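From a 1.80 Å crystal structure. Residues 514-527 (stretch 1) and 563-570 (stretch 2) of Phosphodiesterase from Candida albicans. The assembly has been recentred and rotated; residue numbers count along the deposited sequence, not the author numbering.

Stretch 1 514-527: ELREILEIQPDIHK
Stretch 2 563-570: LFWLERAK

A segment comprising helix 515-521, a type II turn and the start of a further helix packs against a helical segment (563-570) in Candida albicans phosphodiesterase. In the backbone of stretch 1, Glu 514 (phi/psi -99/135) is the N-cap of helix 515-521, whose i to i+4 bonds include Leu 519 N to Leu 515 O (3.0 Å) and Gln 522 N to Ile 518 O (3.1 Å). Gln 522 (-145/94) leaves helical conformation and opens a type II turn to Ile 525, with Pro 523 at -69/161 and Asp 524 at 90/-1; Lys 527 N then bonds to Asp 524 O (3.2 Å). In stretch 2, Glu 567 N bonds to Leu 563 O (2.8 Å) and Ala 569 N to Trp 565 O (3.0 Å). The axes of helices 515-521 and 563-569 cross at -46° and approach no closer than 14.3 Å; the gap between them is filled by side chains, the leucines from one side and Phe 564, Trp 565 and Arg 568 from the other. Beyond the turn the backbones draw near, His 526 CA lying 5.0 Å from Trp 565 CA.

No hydrogen bond links the stretches, which together bury 474 Å²; apolar packing joins them. Leu 515 (chi1 t, chi2 p) and Leu 519 (m, t), one helical turn apart, both point toward stretch 2. Leu 515 CD2 lies 3.7 Å from Phe 564 CZ, and Leu 519 CD1 sits at the edge of the Phe 564 ring, 4.3 Å from CZ. Leu 519 CD2 meets the Trp 565 edge, 3.7 Å from CZ3. Phe 564 (chi1 t, chi2 94°) and Trp 565 (m, chi2 126°) leave their backbone sideways, but their ring ends come nearer. The broad indole, buried in the structure, also receives Ile 525 (m, t), with CG2 3.5 Å from Trp 565 CH2, and His 526, with CB 3.4 Å from Trp 565 CE3.

Polar side chains add van der Waals contacts, and His 526 (chi1 p, chi2 -92°) has the largest covered area, 106 Å². One face of its imidazole lies against Arg 568 O and Ala 569 N, and its CD2 is 3.9 Å from Ala 569 CB, a small methyl beside the ring. Arg 568 (chi1 p, chi2 141°, chi3 32°, chi4 -150°) bends its guanidinium back to stretch 1. Leu 519 CB lies over one guanidinium face, 3.6 Å from Arg 568 NH2, while Pro 523 CA and Asp 524 N lie at its edge, each 4.0 Å from Arg 568 NH1. The flat guanidinium thus presents a face to Leu 519 CB and its edge to the turn backbone, with no hydrogen bond to either. His 526 ND1, 3.8 Å from Arg 568 NH1, is buried without a hydrogen-bonding partner.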

# COMPACT_ATOMS: atom_id res chain seq x y z
N GLU A 514 -7.14 -16.27 17.36
CA GLU A 514 -6.89 -16.21 18.80
C GLU A 514 -5.40 -16.18 19.12
O GLU A 514 -4.61 -16.94 18.55
CB GLU A 514 -7.52 -17.42 19.50
CG GLU A 514 -9.01 -17.61 19.25
CD GLU A 514 -9.88 -16.44 19.71
OE1 GLU A 514 -9.42 -15.61 20.53
OE2 GLU A 514 -11.03 -16.36 19.24
N LEU A 515 -5.03 -15.29 20.04
CA LEU A 515 -3.66 -15.19 20.55
C LEU A 515 -3.06 -16.55 20.89
O LEU A 515 -1.91 -16.83 20.53
CB LEU A 515 -3.65 -14.28 21.79
CG LEU A 515 -2.29 -13.95 22.43
CD1 LEU A 515 -1.28 -13.46 21.40
CD2 LEU A 515 -2.49 -12.92 23.52
N ARG A 516 -3.84 -17.39 21.56
CA ARG A 516 -3.39 -18.72 21.97
C ARG A 516 -2.80 -19.51 20.81
O ARG A 516 -1.68 -20.02 20.91
CB ARG A 516 -4.57 -19.49 22.60
CG ARG A 516 -4.17 -20.77 23.33
CD ARG A 516 -5.39 -21.45 23.92
NE ARG A 516 -5.03 -22.65 24.68
CZ ARG A 516 -5.90 -23.51 25.21
NH1 ARG A 516 -7.21 -23.33 25.06
NH2 ARG A 516 -5.46 -24.57 25.88
N GLU A 517 -3.54 -19.62 19.71
CA GLU A 517 -3.07 -20.43 18.57
C GLU A 517 -1.87 -19.80 17.87
O GLU A 517 -1.04 -20.51 17.30
CB GLU A 517 -4.19 -20.68 17.55
CG GLU A 517 -3.96 -21.93 16.70
CD GLU A 517 -4.74 -21.93 15.40
OE1 GLU A 517 -5.86 -21.37 15.36
OE2 GLU A 517 -4.23 -22.52 14.41
N ILE A 518 -1.78 -18.47 17.92
CA ILE A 518 -0.63 -17.75 17.36
C ILE A 518 0.65 -18.14 18.09
O ILE A 518 1.67 -18.44 17.47
CB ILE A 518 -0.82 -16.21 17.44
CG1 ILE A 518 -1.97 -15.76 16.53
CG2 ILE A 518 0.47 -15.49 17.04
CD1 ILE A 518 -2.37 -14.31 16.72
N LEU A 519 0.59 -18.15 19.42
CA LEU A 519 1.76 -18.45 20.25
C LEU A 519 2.21 -19.91 20.12
O LEU A 519 3.39 -20.20 20.31
CB LEU A 519 1.50 -18.11 21.71
CG LEU A 519 1.13 -16.65 22.01
CD1 LEU A 519 0.72 -16.49 23.47
CD2 LEU A 519 2.27 -15.70 21.68
N GLU A 520 1.30 -20.81 19.78
CA GLU A 520 1.69 -22.21 19.57
C GLU A 520 2.29 -22.44 18.19
O GLU A 520 3.17 -23.29 18.03
CB GLU A 520 0.51 -23.15 19.81
CG GLU A 520 0.92 -24.61 19.95
CD GLU A 520 0.36 -25.28 21.19
OE1 GLU A 520 -0.86 -25.13 21.45
OE2 GLU A 520 1.13 -25.96 21.91
N ILE A 521 1.82 -21.69 17.18
CA ILE A 521 2.34 -21.81 15.81
C ILE A 521 3.78 -21.29 15.73
O ILE A 521 4.62 -21.87 15.04
CB ILE A 521 1.43 -21.10 14.78
CG1 ILE A 521 0.10 -21.85 14.64
CG2 ILE A 521 2.11 -20.98 13.42
CD1 ILE A 521 0.18 -23.17 13.90
N GLN A 522 4.05 -20.18 16.41
CA GLN A 522 5.43 -19.76 16.62
C GLN A 522 5.62 -19.12 18.00
O GLN A 522 5.39 -17.93 18.18
CB GLN A 522 5.90 -18.83 15.50
CG GLN A 522 4.94 -17.71 15.13
CD GLN A 522 5.54 -16.80 14.08
OE1 GLN A 522 5.51 -17.10 12.88
NE2 GLN A 522 6.08 -15.67 14.52
N PRO A 523 6.04 -19.93 18.98
CA PRO A 523 6.48 -19.32 20.23
C PRO A 523 7.78 -18.58 19.96
O PRO A 523 8.44 -18.85 18.96
CB PRO A 523 6.70 -20.52 21.16
CG PRO A 523 7.01 -21.65 20.25
CD PRO A 523 6.23 -21.40 18.99
N ASP A 524 8.13 -17.65 20.84
CA ASP A 524 9.29 -16.75 20.67
C ASP A 524 8.95 -15.45 19.94
O ASP A 524 9.83 -14.59 19.78
CB ASP A 524 10.54 -17.47 20.08
CG ASP A 524 10.58 -17.49 18.54
OD1 ASP A 524 11.14 -18.46 18.00
OD2 ASP A 524 10.09 -16.55 17.88
N ILE A 525 7.69 -15.28 19.53
CA ILE A 525 7.19 -13.99 19.06
C ILE A 525 7.55 -12.89 20.05
O ILE A 525 7.92 -11.78 19.66
CB ILE A 525 5.66 -14.00 18.84
CG1 ILE A 525 5.32 -14.55 17.45
CG2 ILE A 525 5.07 -12.59 18.98
CD1 ILE A 525 3.85 -14.49 17.08
N HIS A 526 7.44 -13.21 21.34
CA HIS A 526 7.70 -12.27 22.42
C HIS A 526 9.03 -11.51 22.31
O HIS A 526 9.09 -10.33 22.65
CB HIS A 526 7.62 -12.99 23.79
CG HIS A 526 8.65 -14.06 23.98
ND1 HIS A 526 8.42 -15.38 23.66
CD2 HIS A 526 9.91 -14.01 24.48
CE1 HIS A 526 9.50 -16.10 23.95
NE2 HIS A 526 10.42 -15.29 24.45
N LYS A 527 10.09 -12.17 21.85
CA LYS A 527 11.41 -11.54 21.87
C LYS A 527 11.62 -10.52 20.76
O LYS A 527 12.35 -9.54 20.94
CB LYS A 527 12.55 -12.57 21.94
CG LYS A 527 12.69 -13.52 20.77
CD LYS A 527 13.56 -14.70 21.17
CE LYS A 527 13.74 -15.69 20.03
NZ LYS A 527 14.06 -17.06 20.52
N LEU A 563 4.44 -5.83 29.18
CA LEU A 563 4.30 -6.64 30.39
C LEU A 563 3.93 -8.08 30.05
O LEU A 563 4.49 -9.02 30.61
CB LEU A 563 3.27 -6.04 31.34
CG LEU A 563 3.64 -4.70 31.98
CD1 LEU A 563 2.49 -4.19 32.84
CD2 LEU A 563 4.92 -4.82 32.80
N PHE A 564 2.99 -8.25 29.12
CA PHE A 564 2.56 -9.58 28.70
C PHE A 564 3.69 -10.34 28.03
O PHE A 564 3.88 -11.53 28.27
CB PHE A 564 1.36 -9.48 27.74
CG PHE A 564 0.90 -10.81 27.21
CD1 PHE A 564 -0.13 -11.50 27.84
CD2 PHE A 564 1.49 -11.38 26.10
CE1 PHE A 564 -0.56 -12.72 27.36
CE2 PHE A 564 1.07 -12.61 25.62
CZ PHE A 564 0.04 -13.28 26.25
N TRP A 565 4.43 -9.66 27.16
CA TRP A 565 5.54 -10.30 26.44
C TRP A 565 6.67 -10.65 27.41
O TRP A 565 7.27 -11.71 27.29
CB TRP A 565 6.06 -9.42 25.30
CG TRP A 565 5.07 -9.25 24.15
CD1 TRP A 565 4.63 -8.07 23.62
CD2 TRP A 565 4.42 -10.29 23.41
NE1 TRP A 565 3.75 -8.31 22.60
CE2 TRP A 565 3.60 -9.66 22.45
CE3 TRP A 565 4.45 -11.69 23.47
CZ2 TRP A 565 2.82 -10.39 21.55
CZ3 TRP A 565 3.68 -12.41 22.58
CH2 TRP A 565 2.87 -11.76 21.63
N LEU A 566 6.95 -9.74 28.34
CA LEU A 566 7.88 -10.01 29.44
C LEU A 566 7.45 -11.24 30.26
O LEU A 566 8.28 -12.09 30.58
CB LEU A 566 8.01 -8.80 30.37
CG LEU A 566 8.82 -7.62 29.83
CD1 LEU A 566 8.56 -6.37 30.65
CD2 LEU A 566 10.31 -7.96 29.81
N GLU A 567 6.16 -11.31 30.58
CA GLU A 567 5.59 -12.42 31.36
C GLU A 567 5.84 -13.80 30.76
O GLU A 567 6.02 -14.76 31.49
CB GLU A 567 4.09 -12.22 31.60
CG GLU A 567 3.74 -11.33 32.78
CD GLU A 567 3.74 -12.07 34.11
OE1 GLU A 567 4.53 -13.03 34.27
OE2 GLU A 567 2.95 -11.69 35.00
N ARG A 568 5.83 -13.90 29.43
CA ARG A 568 6.10 -15.20 28.80
C ARG A 568 7.54 -15.37 28.31
O ARG A 568 7.91 -16.45 27.86
CB ARG A 568 5.08 -15.54 27.70
CG ARG A 568 4.84 -14.47 26.65
CD ARG A 568 4.68 -15.10 25.27
NE ARG A 568 4.05 -16.42 25.32
CZ ARG A 568 4.27 -17.41 24.45
NH1 ARG A 568 5.10 -17.25 23.42
NH2 ARG A 568 3.64 -18.57 24.60
N ALA A 569 8.35 -14.31 28.39
CA ALA A 569 9.81 -14.45 28.31
C ALA A 569 10.24 -15.25 29.54
O ALA A 569 11.09 -16.14 29.46
CB ALA A 569 10.50 -13.10 28.27
N LYS A 570 9.65 -14.90 30.68
CA LYS A 570 9.71 -15.72 31.90
C LYS A 570 9.02 -17.06 31.65
O LYS A 570 7.79 -17.16 31.64
CB LYS A 570 9.03 -14.95 33.05
CG LYS A 570 8.85 -15.71 34.37
CD LYS A 570 10.05 -15.55 35.29
CE LYS A 570 9.76 -16.17 36.65
NZ LYS A 570 10.92 -16.09 37.58